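Local atomic coordinates of thioredoxin domain-containing protein (Sinorhizobium meliloti, PDB entry 3U5R), a protein that is of unknown function but belongs to the AhpC/TSA family and probably has antioxidant or oxidoreductase activity. Residues A[78-83]-A[160-165]. Sequence-based numbering, arbitrary orientation.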
ATOM      1  N   ARG A  78     -10.625  -0.700   3.864  1.00 17.43           N
ATOM      2  CA  ARG A  78      -9.809  -0.922   5.023  1.00 20.03           C
ATOM      3  C   ARG A  78     -10.013  -2.284   5.716  1.00 20.00           C
ATOM      4  O   ARG A  78      -9.081  -2.973   6.008  1.00 19.65           O
ATOM      5  CB  ARG A  78      -9.885   0.290   5.930  1.00 20.58           C
ATOM      6  CG  ARG A  78      -9.911   0.102   7.348  1.00 27.17           C
ATOM      7  CD  ARG A  78     -10.947   1.050   7.969  1.00 36.51           C
ATOM      8  NE  ARG A  78     -10.502   2.405   8.130  1.00 27.83           N
ATOM      9  CZ  ARG A  78     -11.248   3.411   8.526  1.00 28.89           C
ATOM     10  NH1 ARG A  78     -12.526   3.267   8.769  1.00 32.15           N
ATOM     11  NH2 ARG A  78     -10.699   4.580   8.652  1.00 23.59           N
ATOM     12  N   GLU A  79     -11.245  -2.677   5.872  1.00 17.95           N
ATOM     13  CA  GLU A  79     -11.523  -3.972   6.411  1.00 18.46           C
ATOM     14  C   GLU A  79     -10.994  -5.101   5.484  1.00 16.59           C
ATOM     15  O   GLU A  79     -10.470  -6.046   5.921  1.00 14.39           O
ATOM     16  CB  GLU A  79     -13.001  -4.092   6.687  1.00 20.00           C
ATOM     17  CG  GLU A  79     -13.503  -3.171   7.791  1.00 20.00           C
ATOM     18  CD  GLU A  79     -13.713  -1.691   7.365  1.00 20.00           C
ATOM     19  OE1 GLU A  79     -13.671  -1.337   6.158  1.00 20.00           O
ATOM     20  OE2 GLU A  79     -13.923  -0.865   8.292  1.00 20.00           O
ATOM     21  N   ALA A  80     -11.182  -4.941   4.195  1.00 13.60           N
ATOM     22  CA  ALA A  80     -10.721  -5.864   3.202  1.00 14.71           C
ATOM     23  C   ALA A  80      -9.218  -5.965   3.137  1.00 12.71           C
ATOM     24  O   ALA A  80      -8.715  -6.974   2.953  1.00 17.03           O
ATOM     25  CB  ALA A  80     -11.265  -5.552   1.921  1.00 13.34           C
ATOM     26  N   LEU A  81      -8.546  -4.878   3.316  1.00 14.35           N
ATOM     27  CA  LEU A  81      -7.105  -4.905   3.263  1.00 15.26           C
ATOM     28  C   LEU A  81      -6.525  -5.679   4.457  1.00 16.66           C
ATOM     29  O   LEU A  81      -5.549  -6.425   4.318  1.00 14.68           O
ATOM     30  CB  LEU A  81      -6.614  -3.471   3.291  1.00 15.74           C
ATOM     31  CG  LEU A  81      -5.094  -3.241   3.275  1.00 20.94           C
ATOM     32  CD1 LEU A  81      -4.520  -3.914   2.009  1.00 18.47           C
ATOM     33  CD2 LEU A  81      -4.842  -1.682   3.241  1.00 23.17           C
ATOM     34  N   ALA A  82      -7.094  -5.467   5.657  1.00 17.09           N
ATOM     35  CA  ALA A  82      -6.623  -6.181   6.814  1.00 17.71           C
ATOM     36  C   ALA A  82      -6.904  -7.680   6.622  1.00 18.65           C
ATOM     37  O   ALA A  82      -6.056  -8.542   6.958  1.00 18.84           O
ATOM     38  CB  ALA A  82      -7.283  -5.605   8.116  1.00 18.84           C
ATOM     39  N   LYS A  83      -8.067  -8.005   6.066  1.00 17.25           N
ATOM     40  CA  LYS A  83      -8.403  -9.405   5.776  1.00 17.10           C
ATOM     41  C   LYS A  83      -7.439 -10.032   4.726  1.00 17.54           C
ATOM     42  O   LYS A  83      -6.854 -11.155   4.904  1.00 16.11           O
ATOM     43  CB  LYS A  83      -9.859  -9.452   5.264  1.00 19.23           C
ATOM     44  CG  LYS A  83     -10.318 -10.807   4.645  1.00 24.09           C
ATOM     45  CD  LYS A  83     -10.132 -11.933   5.643  1.00 36.05           C
ATOM     46  CE  LYS A  83     -10.944 -13.191   5.188  1.00 41.92           C
ATOM     47  NZ  LYS A  83     -12.077 -12.606   4.344  1.00 43.60           N
ATOM     48  N   GLY A 160      -1.623  -0.937  -9.400  1.00 15.88           N
ATOM     49  CA  GLY A 160      -2.988  -0.513  -9.758  1.00 15.54           C
ATOM     50  C   GLY A 160      -3.983  -0.793  -8.633  1.00 16.83           C
ATOM     51  O   GLY A 160      -3.614  -0.901  -7.466  1.00 15.28           O
ATOM     52  N   GLN A 161      -5.242  -0.840  -9.027  1.00 14.77           N
ATOM     53  CA  GLN A 161      -6.398  -0.917  -8.115  1.00 13.05           C
ATOM     54  C   GLN A 161      -6.396  -2.205  -7.284  1.00 12.73           C
ATOM     55  O   GLN A 161      -5.891  -3.329  -7.666  1.00 13.13           O
ATOM     56  CB  GLN A 161      -7.707  -0.769  -8.948  1.00  9.35           C
ATOM     57  CG  GLN A 161      -8.102  -2.052  -9.720  1.00 11.01           C
ATOM     58  CD  GLN A 161      -9.406  -1.845 -10.540  1.00 15.16           C
ATOM     59  OE1 GLN A 161      -9.918  -0.748 -10.608  1.00 12.77           O
ATOM     60  NE2 GLN A 161      -9.903  -2.876 -11.134  1.00 13.69           N
ATOM     61  N   PHE A 162      -6.982  -2.106  -6.114  1.00 12.71           N
ATOM     62  CA  PHE A 162      -7.179  -3.306  -5.252  1.00 13.08           C
ATOM     63  C   PHE A 162      -8.217  -4.196  -5.945  1.00 13.66           C
ATOM     64  O   PHE A 162      -8.136  -5.471  -5.987  1.00 13.35           O
ATOM     65  CB  PHE A 162      -7.653  -2.754  -3.879  1.00 13.39           C
ATOM     66  CG  PHE A 162      -7.836  -3.780  -2.800  1.00 14.90           C
ATOM     67  CD1 PHE A 162      -6.756  -4.535  -2.340  1.00 17.74           C
ATOM     68  CD2 PHE A 162      -9.094  -3.933  -2.179  1.00 17.15           C
ATOM     69  CE1 PHE A 162      -6.929  -5.497  -1.298  1.00 16.76           C
ATOM     70  CE2 PHE A 162      -9.310  -4.867  -1.135  1.00 18.75           C
ATOM     71  CZ  PHE A 162      -8.211  -5.652  -0.659  1.00 19.47           C
ATOM     72  N   ASP A 163      -9.244  -3.533  -6.480  1.00 15.40           N
ATOM     73  CA  ASP A 163     -10.291  -4.193  -7.279  1.00 16.68           C
ATOM     74  C   ASP A 163     -11.154  -3.074  -7.836  1.00 17.34           C
ATOM     75  O   ASP A 163     -10.791  -1.894  -7.696  1.00 16.34           O
ATOM     76  CB  ASP A 163     -11.158  -5.100  -6.380  1.00 18.98           C
ATOM     77  CG  ASP A 163     -11.737  -4.317  -5.154  1.00 24.30           C
ATOM     78  OD1 ASP A 163     -11.904  -3.047  -5.237  1.00 30.96           O
ATOM     79  OD2 ASP A 163     -12.036  -4.959  -4.107  1.00 30.12           O
ATOM     80  N   ASP A 164     -12.323  -3.410  -8.377  1.00 17.18           N
ATOM     81  CA  ASP A 164     -13.123  -2.444  -9.175  1.00 20.38           C
ATOM     82  C   ASP A 164     -14.016  -1.561  -8.243  1.00 19.36           C
ATOM     83  O   ASP A 164     -14.747  -0.675  -8.740  1.00 19.36           O
ATOM     84  CB  ASP A 164     -14.074  -3.189 -10.187  1.00 22.15           C
ATOM     85  CG  ASP A 164     -13.350  -3.816 -11.429  1.00 34.19           C
ATOM     86  OD1 ASP A 164     -12.381  -3.198 -11.944  1.00 40.57           O
ATOM     87  OD2 ASP A 164     -13.818  -4.922 -11.961  1.00 37.26           O
ATOM     88  N   ALA A 165     -14.031  -1.828  -6.930  1.00 18.24           N
ATOM     89  CA  ALA A 165     -14.916  -1.084  -6.020  1.00 16.90           C
ATOM     90  C   ALA A 165     -14.449   0.371  -5.867  1.00 17.91           C
ATOM     91  O   ALA A 165     -13.206   0.680  -5.747  1.00 16.31           O
ATOM     92  CB  ALA A 165     -15.011  -1.778  -4.647  1.00 16.51           C
TER
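Leu81 and Phe162 mark the nearest approach of the two backbones, their CA atoms 8.7 Å apart, where helix 78-88 faces the irregular chain that follows strand 156-160. The gap is bridged mainly by the ring of Phe162, which reaches the helix with its far end. CG lies anti to the backbone N (chi1 -176°), an orientation that carries the ring out from the loop toward Ala80 and Leu81. Ala80 CB sits at the edge of the ring, near its plane, 3.7 Å from Phe162 CE2 and 4.0 Å from Phe162 CZ. The outermost carbon, CZ, also comes up against the helix backbone beside the Ala80 methyl, lying 3.9 Å from Ala80 O and 4.1 Å from Leu81 N, the latter approaching the ring obliquely. Leu81 adds a looser apolar contact through CD1, 4.4 Å from Phe162 CE1; the touching is thus van der Waals in kind. In the thioredoxin-like fold of this AhpC/TSA family member, strand 156-160 is an outer strand of the central mixed sheet, and the contact joins the loop leaving that strand to a helix far earlier in the sequence. Leu178 of helix 176-186 also packs against Phe162, while Val173 touches both Ala80 and Asp163. After Phe162 in the chain, the loop forms an Asx turn: Asp163 OD1 accepts from Ala165 N at 3.0 Å, with the donor above the carboxylate plane, and Asp163 OD2 takes the backbone N-H groups of Thr174 and Gly175. On the other side of Phe162 in sequence, Gln161 NE2 donates to Asp164 OD1 and to Asp177 OD2.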